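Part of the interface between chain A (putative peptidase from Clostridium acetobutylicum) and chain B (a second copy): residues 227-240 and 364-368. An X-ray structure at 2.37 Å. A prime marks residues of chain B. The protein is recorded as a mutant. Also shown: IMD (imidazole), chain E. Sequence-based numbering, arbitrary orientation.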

ATOM      1  N   GLU A 227     -20.224 -22.525 -22.627  1.00 26.26           N
ATOM      2  CA  GLU A 227     -20.063 -21.729 -21.419  1.00 25.73           C
ATOM      3  C   GLU A 227     -21.019 -22.142 -20.294  1.00 25.02           C
ATOM      4  O   GLU A 227     -22.147 -22.561 -20.524  1.00 27.08           O
ATOM      5  N   THR A 228     -20.526 -22.007 -19.070  1.00 23.88           N
ATOM      6  CA  THR A 228     -21.268 -22.278 -17.870  1.00 24.97           C
ATOM      7  C   THR A 228     -21.619 -23.742 -17.741  1.00 23.53           C
ATOM      8  O   THR A 228     -20.992 -24.423 -16.965  1.00 24.92           O
ATOM      9  N   ILE A 229     -22.613 -24.208 -18.487  1.00 23.74           N
ATOM     10  CA  ILE A 229     -23.052 -25.613 -18.403  1.00 23.64           C
ATOM     11  C   ILE A 229     -21.920 -26.620 -18.737  1.00 24.37           C
ATOM     12  O   ILE A 229     -21.796 -27.687 -18.092  1.00 25.38           O
ATOM     13  N   GLY A 230     -21.076 -26.256 -19.704  1.00 23.17           N
ATOM     14  CA  GLY A 230     -19.938 -27.102 -20.083  1.00 23.70           C
ATOM     15  C   GLY A 230     -18.883 -27.199 -19.006  1.00 21.26           C
ATOM     16  O   GLY A 230     -18.512 -28.273 -18.636  1.00 21.50           O
ATOM     17  N   SER A 231     -18.420 -26.071 -18.481  1.00 24.08           N
ATOM     18  CA  SER A 231     -17.431 -26.083 -17.386  1.00 24.27           C
ATOM     19  C   SER A 231     -17.946 -26.782 -16.130  1.00 23.02           C
ATOM     20  O   SER A 231     -17.202 -27.527 -15.478  1.00 22.50           O
ATOM     21  N   ILE A 232     -19.220 -26.568 -15.801  1.00 24.30           N
ATOM     22  CA  ILE A 232     -19.845 -27.262 -14.646  1.00 23.93           C
ATOM     23  C   ILE A 232     -19.849 -28.772 -14.915  1.00 22.71           C
ATOM     24  O   ILE A 232     -19.425 -29.549 -14.077  1.00 21.62           O
ATOM     25  N   THR A 233     -20.270 -29.174 -16.117  1.00 22.80           N
ATOM     26  CA  THR A 233     -20.224 -30.579 -16.502  1.00 22.95           C
ATOM     27  C   THR A 233     -18.824 -31.177 -16.396  1.00 23.50           C
ATOM     28  O   THR A 233     -18.652 -32.285 -15.863  1.00 24.33           O
ATOM     29  N   TRP A 234     -17.828 -30.443 -16.880  1.00 21.31           N
ATOM     30  CA  TRP A 234     -16.480 -30.944 -16.843  1.00 21.39           C
ATOM     31  C   TRP A 234     -15.995 -31.099 -15.412  1.00 23.66           C
ATOM     32  O   TRP A 234     -15.432 -32.135 -15.060  1.00 21.65           O
ATOM     33  N   LEU A 235     -16.212 -30.067 -14.592  1.00 26.80           N
ATOM     34  CA  LEU A 235     -15.805 -30.108 -13.177  1.00 25.42           C
ATOM     35  C   LEU A 235     -16.501 -31.285 -12.465  1.00 25.86           C
ATOM     36  O   LEU A 235     -15.889 -31.979 -11.657  1.00 24.16           O
ATOM     37  N   SER A 236     -17.760 -31.539 -12.809  1.00 27.66           N
ATOM     38  CA  SER A 236     -18.519 -32.597 -12.130  1.00 29.92           C
ATOM     39  C   SER A 236     -17.958 -33.965 -12.503  1.00 29.44           C
ATOM     40  O   SER A 236     -18.141 -34.925 -11.790  1.00 26.97           O
ATOM     41  N   ARG A 237     -17.266 -34.035 -13.626  1.00 30.63           N
ATOM     42  CA  ARG A 237     -16.718 -35.297 -14.093  1.00 30.56           C
ATOM     43  C   ARG A 237     -15.232 -35.446 -13.815  1.00 29.14           C
ATOM     44  O   ARG A 237     -14.664 -36.476 -14.147  1.00 30.52           O
ATOM     45  N   ASN A 238     -14.610 -34.458 -13.168  1.00 26.87           N
ATOM     46  CA  ASN A 238     -13.160 -34.472 -12.986  1.00 26.19           C
ATOM     47  C   ASN A 238     -12.689 -33.973 -11.611  1.00 27.78           C
ATOM     48  O   ASN A 238     -11.618 -33.357 -11.486  1.00 30.49           O
ATOM     49  N   GLU A 239     -13.481 -34.211 -10.569  1.00 29.06           N
ATOM     50  CA  GLU A 239     -13.102 -33.730  -9.228  1.00 30.49           C
ATOM     51  C   GLU A 239     -11.734 -34.280  -8.814  1.00 30.87           C
ATOM     52  O   GLU A 239     -10.935 -33.565  -8.216  1.00 31.23           O
ATOM     53  N   ASP A 240     -11.476 -35.531  -9.181  1.00 31.60           N
ATOM     54  CA  ASP A 240     -10.195 -36.203  -8.939  1.00 35.32           C
ATOM     55  C   ASP A 240      -8.974 -35.475  -9.507  1.00 36.13           C
ATOM     56  O   ASP A 240      -7.886 -35.607  -8.977  1.00 38.74           O
TER
ATOM     57  N   PRO B 364     -21.404 -24.658  -2.761  1.00 22.57           N
ATOM     58  CA  PRO B 364     -20.144 -24.014  -3.144  1.00 22.96           C
ATOM     59  C   PRO B 364     -19.517 -24.534  -4.441  1.00 20.44           C
ATOM     60  O   PRO B 364     -18.714 -23.827  -5.036  1.00 23.77           O
ATOM     61  N   LYS B 365     -19.862 -25.757  -4.853  1.00 13.52           N
ATOM     62  CA  LYS B 365     -19.326 -26.343  -6.072  1.00  8.33           C
ATOM     63  C   LYS B 365     -20.040 -25.811  -7.322  1.00 30.14           C
ATOM     64  O   LYS B 365     -21.087 -26.296  -7.720  1.00 16.50           O
ATOM     65  N   CYS B 366     -19.409 -24.814  -7.939  1.00 15.51           N
ATOM     66  CA  CYS B 366     -19.968 -24.059  -9.037  1.00 16.02           C
ATOM     67  C   CYS B 366     -21.195 -23.292  -8.598  1.00 14.27           C
ATOM     68  O   CYS B 366     -21.740 -23.464  -7.486  1.00 16.34           O
ATOM     69  N   GLU B 367     -21.633 -22.408  -9.467  1.00 14.80           N
ATOM     70  CA  GLU B 367     -22.779 -21.602  -9.099  1.00 22.27           C
ATOM     71  C   GLU B 367     -24.027 -22.466  -9.159  1.00 14.01           C
ATOM     72  O   GLU B 367     -24.042 -23.520  -9.808  1.00 11.09           O
ATOM     73  N   PRO B 368     -25.039 -22.098  -8.378  1.00 21.50           N
ATOM     74  CA  PRO B 368     -26.281 -22.839  -8.435  1.00 14.81           C
ATOM     75  C   PRO B 368     -26.995 -22.480  -9.708  1.00 34.36           C
ATOM     76  O   PRO B 368     -26.748 -21.407 -10.262  1.00 26.52           O
TER

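Glu227 opens the chain A stretch and lies out of reach of the chain B stretch. Its side chain is extended, with chi1 and chi2 both t. The carboxylate meets a bound imidazole, probably from the crystallisation liquor: IMD N1 donates a hydrogen bond of 2.6 Å to Glu227 OE2.

Thr228 sits at the N-cap position, right before the helix that begins at Ile229. Its side chain makes no capping bond. The rotamer is m, and the CA-to-CB bond points sideways to the other stretch. The methyl Thr228 CG2 lies 4.4 Å from Glu367′ OE2, a loose approach, beyond van der Waals contact.

Ile229 and Gly230 start the helix and touch nothing in the chain B stretch. Ile229 is t at chi1 and p at chi2. Gly230 has no side chain. Ser231 is in the p rotamer and points sideways, too far from the chain B stretch for contact. Its OG stands 3.1 Å from Thr228 O, one turn back.

Ile232 is the first helix residue to point in. It is m at chi1 and t at chi2, and its CA is 6.5 Å from the CA of Cys366′, the nearest such pair across the contact. Ile232 CG1 packs on Cys366′ CB at 3.9 Å. Ile232 CD1 reaches to 4.4 Å from Glu367′ O, so the isoleucine also lies beside the chain B backbone.

Thr233 and Trp234 are out of reach of the chain B stretch. Thr233 is m, and its OG1 donates to Ile229 O at 2.6 Å, a side-chain bond back to the previous turn. Trp234 is t at chi1, with chi2 at 84°. Its indole nitrogen is hydrogen-bonded elsewhere in the structure.

Leu235 comes three residues after Ile232 and also points in. It is m at chi1 and t at chi2. Leu235 CD1 meets Cys366′ SG at 3.7 Å. Cys366′, itself m and pointing toward the helix, therefore touches both Ile232 and Leu235. It is buried, and the chain A stretch covers 68 Å² of it, the largest area of any residue here.

Ser236 is p and points sideways; its OG donates to Thr233 O at 2.8 Å. Arg237 is exposed and out of reach of the chain B stretch. Asn238 is m and buried, and its ND2 donates to Trp234 O at 2.7 Å, four residues back.

Glu239 points back toward the chain B stretch, with chi1 m and chi2 t. It supplies the one hydrogen bond and salt bridge between the two stretches: Lys365′ NZ donates a hydrogen bond to Glu239 OE1 at 2.9 Å, within a salt bridge. Lys365′ reaches it with a long chain, m at chi1 and t from chi2 to chi4. Asp240 is p, exposed and out of reach.

On chain B, Pro364′ and Pro368′ make no contact with the helix stretch. Glu367′ starts sideways in the p rotamer, but its end comes nearer. The contact buries 262 Å² in all.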

ATOM      1  CB  GLU A 227     -20.195 -20.227 -21.686  1.00 26.34           C
ATOM      2  CG  GLU A 227     -19.644 -19.371 -20.510  1.00 34.21           C
ATOM      3  CD  GLU A 227     -19.718 -17.876 -20.757  1.00 34.63           C
ATOM      4  OE1 GLU A 227     -20.822 -17.403 -21.038  1.00 29.86           O
ATOM      5  OE2 GLU A 227     -18.690 -17.166 -20.639  1.00 24.54           O
ATOM      6  CB  THR A 228     -22.496 -21.303 -17.680  1.00 22.95           C
ATOM      7  OG1 THR A 228     -21.968 -20.000 -17.537  1.00 28.26           O
ATOM      8  CG2 THR A 228     -23.312 -21.592 -16.411  1.00 15.37           C
ATOM      9  CB  ILE A 229     -24.343 -25.872 -19.244  1.00 22.32           C
ATOM     10  CG1 ILE A 229     -24.852 -27.293 -19.006  1.00 24.96           C
ATOM     11  CG2 ILE A 229     -24.130 -25.564 -20.737  1.00 17.64           C
ATOM     12  CD1 ILE A 229     -25.162 -27.610 -17.512  1.00 18.06           C
ATOM     13  CB  SER A 231     -16.924 -24.676 -17.067  1.00 23.88           C
ATOM     14  OG  SER A 231     -17.947 -23.805 -16.645  1.00 26.19           O
ATOM     15  CB  ILE A 232     -21.277 -26.739 -14.343  1.00 24.08           C
ATOM     16  CG1 ILE A 232     -21.231 -25.247 -13.971  1.00 23.05           C
ATOM     17  CG2 ILE A 232     -21.920 -27.536 -13.176  1.00 20.67           C
ATOM     18  CD1 ILE A 232     -22.606 -24.580 -13.845  1.00 26.87           C
ATOM     19  CB  THR A 233     -20.751 -30.781 -17.914  1.00 24.35           C
ATOM     20  OG1 THR A 233     -22.103 -30.303 -17.964  1.00 20.58           O
ATOM     21  CG2 THR A 233     -20.680 -32.281 -18.330  1.00 17.70           C
ATOM     22  CB  TRP A 234     -15.526 -30.062 -17.633  1.00 22.42           C
ATOM     23  CG  TRP A 234     -14.164 -30.636 -17.662  1.00 21.12           C
ATOM     24  CD1 TRP A 234     -13.681 -31.597 -18.526  1.00 27.63           C
ATOM     25  CD2 TRP A 234     -13.115 -30.340 -16.765  1.00 22.62           C
ATOM     26  NE1 TRP A 234     -12.380 -31.899 -18.220  1.00 24.81           N
ATOM     27  CE2 TRP A 234     -12.008 -31.157 -17.129  1.00 24.10           C
ATOM     28  CE3 TRP A 234     -13.001 -29.486 -15.665  1.00 21.42           C
ATOM     29  CZ2 TRP A 234     -10.795 -31.121 -16.444  1.00 19.49           C
ATOM     30  CZ3 TRP A 234     -11.787 -29.446 -14.982  1.00 27.40           C
ATOM     31  CH2 TRP A 234     -10.702 -30.259 -15.381  1.00 28.26           C
ATOM     32  CB  LEU A 235     -16.075 -28.762 -12.468  1.00 22.30           C
ATOM     33  CG  LEU A 235     -15.128 -27.625 -12.837  1.00 18.97           C
ATOM     34  CD1 LEU A 235     -15.593 -26.251 -12.357  1.00 17.07           C
ATOM     35  CD2 LEU A 235     -13.731 -27.937 -12.308  1.00 23.11           C
ATOM     36  CB  SER A 236     -20.040 -32.529 -12.438  1.00 29.18           C
ATOM     37  OG  SER A 236     -20.371 -33.031 -13.731  1.00 33.04           O
ATOM     38  CB  ARG A 237     -17.029 -35.441 -15.594  1.00 30.05           C
ATOM     39  CG  ARG A 237     -18.532 -35.691 -15.850  1.00 31.18           C
ATOM     40  CD  ARG A 237     -19.009 -35.226 -17.211  1.00 30.25           C
ATOM     41  NE  ARG A 237     -18.271 -35.883 -18.270  1.00 31.48           N
ATOM     42  CZ  ARG A 237     -18.516 -37.103 -18.733  1.00 33.27           C
ATOM     43  NH1 ARG A 237     -19.506 -37.844 -18.233  1.00 38.95           N
ATOM     44  NH2 ARG A 237     -17.752 -37.592 -19.696  1.00 27.56           N
ATOM     45  CB  ASN A 238     -12.529 -33.645 -14.123  1.00 27.78           C
ATOM     46  CG  ASN A 238     -12.709 -34.290 -15.482  1.00 24.30           C
ATOM     47  OD1 ASN A 238     -12.014 -35.236 -15.806  1.00 25.46           O
ATOM     48  ND2 ASN A 238     -13.630 -33.764 -16.294  1.00 29.93           N
ATOM     49  CB  GLU A 239     -14.175 -34.026  -8.171  1.00 29.48           C
ATOM     50  CG  GLU A 239     -15.474 -33.281  -8.393  1.00 27.98           C
ATOM     51  CD  GLU A 239     -16.394 -33.331  -7.179  1.00 36.99           C
ATOM     52  OE1 GLU A 239     -16.169 -32.571  -6.210  1.00 38.57           O
ATOM     53  OE2 GLU A 239     -17.364 -34.112  -7.207  1.00 40.22           O
ATOM     54  CB  ASP A 240     -10.230 -37.618  -9.541  1.00 38.69           C
ATOM     55  CG  ASP A 240     -10.602 -37.624 -11.039  1.00 42.74           C
ATOM     56  OD1 ASP A 240     -11.699 -37.142 -11.375  1.00 57.16           O
ATOM     57  OD2 ASP A 240      -9.817 -38.127 -11.869  1.00 54.10           O
TER
ATOM     58  CB  PRO B 364     -19.234 -24.321  -1.959  1.00 21.79           C
ATOM     59  CG  PRO B 364     -19.740 -25.679  -1.451  1.00 12.52           C
ATOM     60  CD  PRO B 364     -21.237 -25.653  -1.689  1.00 17.91           C
ATOM     61  CB  LYS B 365     -19.351 -27.871  -6.031  1.00 30.40           C
ATOM     62  CG  LYS B 365     -18.417 -28.443  -4.988  1.00  5.30           C
ATOM     63  CD  LYS B 365     -18.292 -29.952  -5.148  1.00 26.98           C
ATOM     64  CE  LYS B 365     -17.795 -30.645  -3.864  1.00 21.42           C
ATOM     65  NZ  LYS B 365     -17.968 -32.136  -3.955  1.00 42.88           N
ATOM     66  CB  CYS B 366     -20.276 -24.941 -10.217  1.00 12.09           C
ATOM     67  SG  CYS B 366     -18.862 -25.845 -10.754  1.00 20.29           S
ATOM     68  CB  GLU B 367     -22.851 -20.258  -9.869  1.00 17.35           C
ATOM     69  CG  GLU B 367     -22.866 -20.269 -11.361  1.00 28.41           C
ATOM     70  CD  GLU B 367     -22.577 -18.894 -11.987  1.00 22.97           C
ATOM     71  OE1 GLU B 367     -21.869 -18.037 -11.414  1.00 18.69           O
ATOM     72  OE2 GLU B 367     -23.054 -18.691 -13.111  1.00 32.22           O
ATOM     73  CB  PRO B 368     -27.061 -22.313  -7.232  1.00 25.73           C
ATOM     74  CG  PRO B 368     -26.500 -21.006  -6.942  1.00 27.38           C
ATOM     75  CD  PRO B 368     -25.065 -21.042  -7.361  1.00 12.41           C
TER
HETATM   76  N1  IMD E 438     -19.348 -14.834 -21.670  1.00 28.68           N
HETATM   77  C2  IMD E 438     -19.701 -15.216 -22.917  1.00 47.22           C
HETATM   78  N3  IMD E 438     -20.173 -14.153 -23.565  1.00 26.34           N
HETATM   79  C4  IMD E 438     -20.103 -13.086 -22.746  1.00 31.34           C
HETATM   80  C5  IMD E 438     -19.576 -13.518 -21.541  1.00 50.02           C